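Local atomic coordinates of prefoldin beta subunit 2 (Thermococcus sp., PDB entry 3AEI), a protein that probably forms part of prefoldin, the archaeal co-chaperone that captures unfolded proteins and hands them on to the group II chaperonin. Residues A[35-40]-A[61-66]; A[29-34]-A[68-73]. All coordinates share one frame; numbering follows the deposited sequence. Where two conformers were deposited one is given.

Contact 1: residues A[35-40]-A[61-66]. With SO4 (sulfate ion), chain C.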
loop_
_atom_site.group_PDB
_atom_site.type_symbol
_atom_site.label_atom_id
_atom_site.label_comp_id
_atom_site.label_asym_id
_atom_site.label_seq_id
_atom_site.Cartn_x
_atom_site.Cartn_y
_atom_site.Cartn_z
ATOM N N GLY A 35 22.427 5.202 -6.012
ATOM C CA GLY A 35 23.766 4.916 -5.515
ATOM C C GLY A 35 24.181 3.478 -5.737
ATOM O O GLY A 35 25.344 3.221 -6.071
ATOM N N ILE A 36 23.248 2.539 -5.566
ATOM C CA ILE A 36 23.539 1.129 -5.757
ATOM C C ILE A 36 23.712 0.795 -7.239
ATOM O O ILE A 36 24.646 0.069 -7.652
ATOM C CB ILE A 36 22.411 0.247 -5.213
ATOM C CG1 ILE A 36 22.285 0.479 -3.697
ATOM C CG2 ILE A 36 22.654 -1.213 -5.583
ATOM C CD1 ILE A 36 21.288 -0.378 -3.011
ATOM N N ILE A 37 22.797 1.320 -8.041
ATOM C CA ILE A 37 22.819 1.042 -9.469
ATOM C C ILE A 37 24.086 1.540 -10.133
ATOM O O ILE A 37 24.556 0.943 -11.102
ATOM C CB ILE A 37 21.583 1.701 -10.128
ATOM C CG1 ILE A 37 20.325 0.943 -9.685
ATOM C CG2 ILE A 37 21.689 1.678 -11.649
ATOM C CD1 ILE A 37 19.012 1.776 -9.895
ATOM N N THR A 38 24.641 2.620 -9.613
ATOM C CA THR A 38 25.839 3.157 -10.228
ATOM C C THR A 38 27.099 2.666 -9.521
ATOM O O THR A 38 28.185 3.148 -9.811
ATOM C CB THR A 38 25.805 4.689 -10.247
ATOM O OG1 THR A 38 25.788 5.194 -8.890
ATOM C CG2 THR A 38 24.586 5.188 -11.007
ATOM N N SER A 39 26.960 1.701 -8.618
ATOM C CA SER A 39 28.124 1.175 -7.897
ATOM C C SER A 39 28.929 0.227 -8.782
ATOM O O SER A 39 28.571 -0.035 -9.923
ATOM C CB SER A 39 27.719 0.494 -6.574
ATOM O OG SER A 39 26.956 -0.688 -6.741
ATOM N N LEU A 40 30.010 -0.314 -8.249
ATOM C CA LEU A 40 30.880 -1.155 -9.055
ATOM C C LEU A 40 30.384 -2.516 -9.533
ATOM O O LEU A 40 30.693 -2.902 -10.662
ATOM C CB LEU A 40 32.199 -1.317 -8.313
ATOM C CG LEU A 40 33.428 -1.750 -9.098
ATOM C CD1 LEU A 40 33.792 -0.704 -10.171
ATOM C CD2 LEU A 40 34.555 -1.905 -8.083
ATOM N N GLU A 61 17.960 3.324 -18.191
ATOM C CA GLU A 61 16.561 3.678 -18.068
ATOM C C GLU A 61 16.244 3.964 -16.605
ATOM O O GLU A 61 15.479 4.873 -16.295
ATOM C CB GLU A 61 15.676 2.523 -18.570
ATOM C CG GLU A 61 15.718 2.373 -20.125
ATOM C CD GLU A 61 15.031 1.113 -20.664
ATOM O OE1 GLU A 61 14.886 0.117 -19.934
ATOM O OE2 GLU A 61 14.655 1.109 -21.871
ATOM N N ALA A 62 16.838 3.177 -15.715
ATOM C CA ALA A 62 16.602 3.338 -14.272
ATOM C C ALA A 62 17.124 4.683 -13.798
ATOM O O ALA A 62 16.447 5.392 -13.078
ATOM C CB ALA A 62 17.287 2.209 -13.498
ATOM N N ILE A 63 18.322 5.048 -14.237
ATOM C CA ILE A 63 18.873 6.329 -13.839
ATOM C C ILE A 63 17.979 7.470 -14.383
ATOM O O ILE A 63 17.695 8.442 -13.677
ATOM C CB ILE A 63 20.357 6.462 -14.335
ATOM C CG1 ILE A 63 21.224 5.445 -13.597
ATOM C CG2 ILE A 63 20.866 7.884 -14.074
ATOM C CD1 ILE A 63 22.622 5.286 -14.188
ATOM N N GLU A 64 17.505 7.347 -15.618
ATOM C CA GLU A 64 16.630 8.373 -16.190
ATOM C C GLU A 64 15.353 8.551 -15.386
ATOM O O GLU A 64 14.927 9.679 -15.075
ATOM C CB GLU A 64 16.296 8.019 -17.633
ATOM C CG GLU A 64 17.354 8.451 -18.603
ATOM C CD GLU A 64 16.989 8.140 -20.042
ATOM O OE1 GLU A 64 15.792 8.256 -20.401
ATOM O OE2 GLU A 64 17.914 7.794 -20.810
ATOM N N HIS A 65 14.773 7.425 -14.996
ATOM C CA HIS A 65 13.572 7.462 -14.201
ATOM C C HIS A 65 13.843 8.137 -12.843
ATOM O O HIS A 65 13.047 8.965 -12.379
ATOM C CB HIS A 65 13.045 6.048 -13.994
ATOM C CG HIS A 65 11.950 5.967 -12.987
ATOM N ND1 HIS A 65 10.738 6.612 -13.143
ATOM C CD2 HIS A 65 11.892 5.326 -11.795
ATOM C CE1 HIS A 65 9.981 6.365 -12.087
ATOM N NE2 HIS A 65 10.657 5.593 -11.256
ATOM N N ILE A 66 14.962 7.790 -12.216
ATOM C CA ILE A 66 15.280 8.358 -10.926
ATOM C C ILE A 66 15.476 9.878 -11.032
ATOM O O ILE A 66 14.914 10.647 -10.249
ATOM C CB ILE A 66 16.525 7.709 -10.348
ATOM C CG1 ILE A 66 16.236 6.223 -10.025
ATOM C CG2 ILE A 66 16.941 8.455 -9.049
ATOM C CD1 ILE A 66 17.454 5.399 -9.719
HETATM S S SO4 C . 9.523 8.649 -15.719
HETATM O O1 SO4 C . 9.629 9.953 -16.402
HETATM O O2 SO4 C . 9.585 8.851 -14.261
HETATM O O3 SO4 C . 10.640 7.782 -16.137
HETATM O O4 SO4 C . 8.239 8.017 -16.077
#
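Hydrophobic packing where the two coiled-coil helices of the prefoldin beta subunit meet the strand-bearing region joins I37 and T38, at the end of helix 2-37, to A62, I63 and I66 near the start of helix 59-93. No hydrogen bond crosses; methyl groups carry the contact. Buried I37 points toward the other helix; CG1 lies anti to the carbonyl carbon (chi1 -70°), and the extended branch beyond it carries CD1 in. That methyl meets the I66 CD1 methyl tip to tip at 3.9 Å and lies 4.0 Å from A62 CB. An alanine suits position 62 because its single methyl lets the isoleucine tip come close to the helix. The short branch of I37 meets the next residue, with CG2 4.3 Å from I63 CG1. I46 of strand 46-50 packs on I37 and A62, while V55 and L53 of the second subunit touch I37 and I66, so these branched aliphatic residues serve the subunit interface as well as the helix pair.

On the far side of helix 59-93, H65 gives ND1 to a sulfate ion, probably from the crystallisation liquor; the bond from ND1 to O2 is 2.8 Å long, and O3 receives a weaker one. D52 of the second subunit takes the other ring nitrogen, NE2, so both nitrogens have partners.

T38 is the first residue beyond the helical conformation. Its OG1 turns back to hydrogen-bond E34 O, an economical use of a threonine at a helix end, since its methyl remains available for the neighbouring helix. At the outer margin, T38 CG2 and I63 CD1 meet 3.7 Å apart, their side chains crossing obliquely.

Contact 2: residues A[29-34]-A[68-73]. With SO4 (sulfate ion), chain C.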
loop_
_atom_site.group_PDB
_atom_site.type_symbol
_atom_site.label_atom_id
_atom_site.label_comp_id
_atom_site.label_asym_id
_atom_site.label_seq_id
_atom_site.Cartn_x
_atom_site.Cartn_y
_atom_site.Cartn_z
ATOM N N GLU A 29 14.308 7.156 -1.365
ATOM C CA GLU A 29 14.445 5.749 -1.734
ATOM C C GLU A 29 15.051 5.650 -3.135
ATOM O O GLU A 29 15.897 4.797 -3.392
ATOM C CB GLU A 29 13.083 5.034 -1.679
ATOM C CG GLU A 29 12.560 4.871 -0.232
ATOM C CD GLU A 29 11.105 4.417 -0.145
ATOM O OE1 GLU A 29 10.729 3.859 0.911
ATOM O OE2 GLU A 29 10.322 4.630 -1.102
ATOM N N LEU A 30 14.624 6.517 -4.053
ATOM C CA LEU A 30 15.166 6.479 -5.420
ATOM C C LEU A 30 16.624 6.935 -5.454
ATOM O O LEU A 30 17.411 6.391 -6.218
ATOM C CB LEU A 30 14.336 7.343 -6.396
ATOM C CG LEU A 30 12.900 6.855 -6.622
ATOM C CD1 LEU A 30 12.119 7.946 -7.403
ATOM C CD2 LEU A 30 12.888 5.554 -7.374
ATOM N N GLU A 31 16.991 7.917 -4.619
ATOM C CA GLU A 31 18.403 8.354 -4.545
ATOM C C GLU A 31 19.278 7.207 -3.998
ATOM O O GLU A 31 20.385 6.977 -4.488
ATOM C CB GLU A 31 18.513 9.624 -3.675
ATOM C CG GLU A 31 17.638 10.743 -4.262
ATOM C CD GLU A 31 17.559 12.007 -3.414
ATOM O OE1 GLU A 31 17.568 11.900 -2.165
ATOM O OE2 GLU A 31 17.462 13.110 -4.012
ATOM N N TYR A 32 18.762 6.447 -3.022
ATOM C CA TYR A 32 19.491 5.322 -2.479
ATOM C C TYR A 32 19.683 4.289 -3.581
ATOM O O TYR A 32 20.794 3.795 -3.794
ATOM C CB TYR A 32 18.719 4.717 -1.307
ATOM C CG TYR A 32 19.554 3.820 -0.435
ATOM C CD1 TYR A 32 20.110 4.290 0.762
ATOM C CD2 TYR A 32 19.747 2.496 -0.777
ATOM C CE1 TYR A 32 20.833 3.433 1.598
ATOM C CE2 TYR A 32 20.472 1.629 0.047
ATOM C CZ TYR A 32 21.003 2.108 1.235
ATOM O OH TYR A 32 21.651 1.237 2.076
ATOM N N ALA A 33 18.611 4.010 -4.322
ATOM C CA ALA A 33 18.674 3.036 -5.414
ATOM C C ALA A 33 19.730 3.486 -6.451
ATOM O O ALA A 33 20.493 2.660 -6.955
ATOM C CB ALA A 33 17.295 2.907 -6.087
ATOM N N GLU A 34 19.777 4.780 -6.753
ATOM C CA GLU A 34 20.737 5.302 -7.750
ATOM C C GLU A 34 22.165 5.015 -7.299
ATOM O O GLU A 34 23.003 4.596 -8.088
ATOM C CB GLU A 34 20.539 6.799 -7.940
ATOM C CG GLU A 34 21.145 7.336 -9.224
ATOM C CD GLU A 34 20.780 8.793 -9.426
ATOM O OE1 GLU A 34 20.631 9.223 -10.585
ATOM O OE2 GLU A 34 20.632 9.508 -8.416
ATOM N N ARG A 68 14.299 11.987 -13.358
ATOM C CA ARG A 68 13.082 12.709 -13.667
ATOM C C ARG A 68 12.178 12.739 -12.447
ATOM O O ARG A 68 11.594 13.766 -12.132
ATOM C CB ARG A 68 12.326 12.061 -14.831
ATOM C CG ARG A 68 13.100 12.039 -16.150
ATOM C CD ARG A 68 12.188 11.657 -17.314
ATOM N NE ARG A 68 12.919 11.238 -18.505
ATOM C CZ ARG A 68 13.175 9.971 -18.818
ATOM N NH1 ARG A 68 12.762 8.984 -18.028
ATOM N NH2 ARG A 68 13.837 9.686 -19.928
ATOM N N SER A 69 12.076 11.605 -11.760
ATOM C CA SER A 69 11.198 11.524 -10.596
ATOM C C SER A 69 11.676 12.481 -9.518
ATOM O O SER A 69 10.865 13.131 -8.853
ATOM C CB SER A 69 11.169 10.069 -10.056
ATOM O OG SER A 69 10.465 9.218 -10.948
ATOM N N ARG A 70 12.989 12.573 -9.332
ATOM C CA ARG A 70 13.506 13.484 -8.315
ATOM C C ARG A 70 13.121 14.917 -8.634
ATOM O O ARG A 70 12.804 15.704 -7.749
ATOM C CB ARG A 70 15.021 13.369 -8.188
ATOM C CG ARG A 70 15.476 12.201 -7.302
ATOM C CD ARG A 70 16.986 12.045 -7.317
ATOM N NE ARG A 70 17.665 13.307 -7.054
ATOM C CZ ARG A 70 18.971 13.495 -7.206
ATOM N NH1 ARG A 70 19.745 12.495 -7.621
ATOM N NH2 ARG A 70 19.506 14.687 -6.956
ATOM N N LEU A 71 13.131 15.264 -9.915
ATOM C CA LEU A 71 12.758 16.620 -10.305
ATOM C C LEU A 71 11.309 16.923 -9.968
ATOM O O LEU A 71 10.986 17.981 -9.428
ATOM C CB LEU A 71 13.002 16.782 -11.802
ATOM C CG LEU A 71 13.000 18.176 -12.404
ATOM C CD1 LEU A 71 13.799 19.140 -11.525
ATOM C CD2 LEU A 71 13.578 18.072 -13.797
ATOM N N VAL A 72 10.429 15.977 -10.276
ATOM C CA VAL A 72 9.017 16.130 -9.997
ATOM C C VAL A 72 8.856 16.194 -8.475
ATOM O O VAL A 72 8.154 17.050 -7.957
ATOM C CB VAL A 72 8.201 14.930 -10.568
ATOM C CG1 VAL A 72 6.774 14.927 -10.034
ATOM C CG2 VAL A 72 8.166 15.012 -12.096
ATOM N N TYR A 73 9.518 15.299 -7.742
ATOM C CA TYR A 73 9.332 15.347 -6.290
ATOM C C TYR A 73 9.942 16.610 -5.666
ATOM O O TYR A 73 9.316 17.241 -4.820
ATOM C CB TYR A 73 9.906 14.098 -5.603
ATOM C CG TYR A 73 9.213 12.797 -5.942
ATOM C CD1 TYR A 73 7.831 12.703 -5.927
ATOM C CD2 TYR A 73 9.951 11.639 -6.190
ATOM C CE1 TYR A 73 7.189 11.486 -6.136
ATOM C CE2 TYR A 73 9.315 10.415 -6.407
ATOM C CZ TYR A 73 7.939 10.350 -6.371
ATOM O OH TYR A 73 7.296 9.145 -6.529
HETATM S S SO4 C . 9.523 8.649 -15.719
HETATM O O1 SO4 C . 9.629 9.953 -16.402
HETATM O O2 SO4 C . 9.585 8.851 -14.261
HETATM O O3 SO4 C . 10.640 7.782 -16.137
HETATM O O4 SO4 C . 8.239 8.017 -16.077
#
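R70 meets two acidic side chains of the facing helix, E31 and E34, in a salt-bridge network at the surface. E31 OE2 sits over one face of the guanidinium, 3.1 Å from R70 NE, but no N-H points at it, so this attraction is one of charge alone. E34 OE2 instead lies at the edge, in the guanidinium plane, and accepts a weak hydrogen bond of 3.2 Å from R70 NH1. Both carboxylate planes stand nearly perpendicular to the guanidinium. The arginine chain turns at chi3 (50°), swinging NE out of line with CB and CG; lower down, R70 CD rests 3.4 Å from E31 CG. Arginine suits the place by pairing a long apolar stem with a broad charged head. An alanine here would probably leave E31 and E34 without their shared positive partner and open a gap beside E31 CG.

Beside this polar rim, buried L30 sends CD1 against S69 CB at 3.5 Å and to the edge of the Y73 ring, 3.9 Å from CE2. Serine is small enough to admit the leucine methyl, and its hydroxyl is bonded to H65 O of its own helix.

Further out, E67 OE2 forms a salt bridge with R70 NH1 and also lies close to E34 OE1, a like-charged neighbour that the arginine probably helps to offset. L23, K26 and M27 of helix 2-37 pack on Y73, while S51 of the second subunit touches L30. The two segments run antiparallel at 154°, their axes 10.5 Å apart: leucine inside and charged pairs outside, as in the antiparallel coiled coil of prefoldin subunits.

How the contacts relate
Contacts 1 and 2 are successive levels of one helix pair, their centres 10 Å apart, with contact 1 nearer the strands and contact 2 farther along the coiled coil. They touch directly: I66 CG2 of contact 1 lies 3.5 Å from L30 O of contact 2, and I63 CG2 is 3.7 Å from E34 OE1, so methyls of one level pack against backbone and carboxylate oxygens of the next. A single sulfate ion also bridges them, since H65 of contact 1 and R68 of contact 2 both donate to it, R68 only weakly, alongside R48. The second subunit packs against both levels, placing them beside an assembly interface.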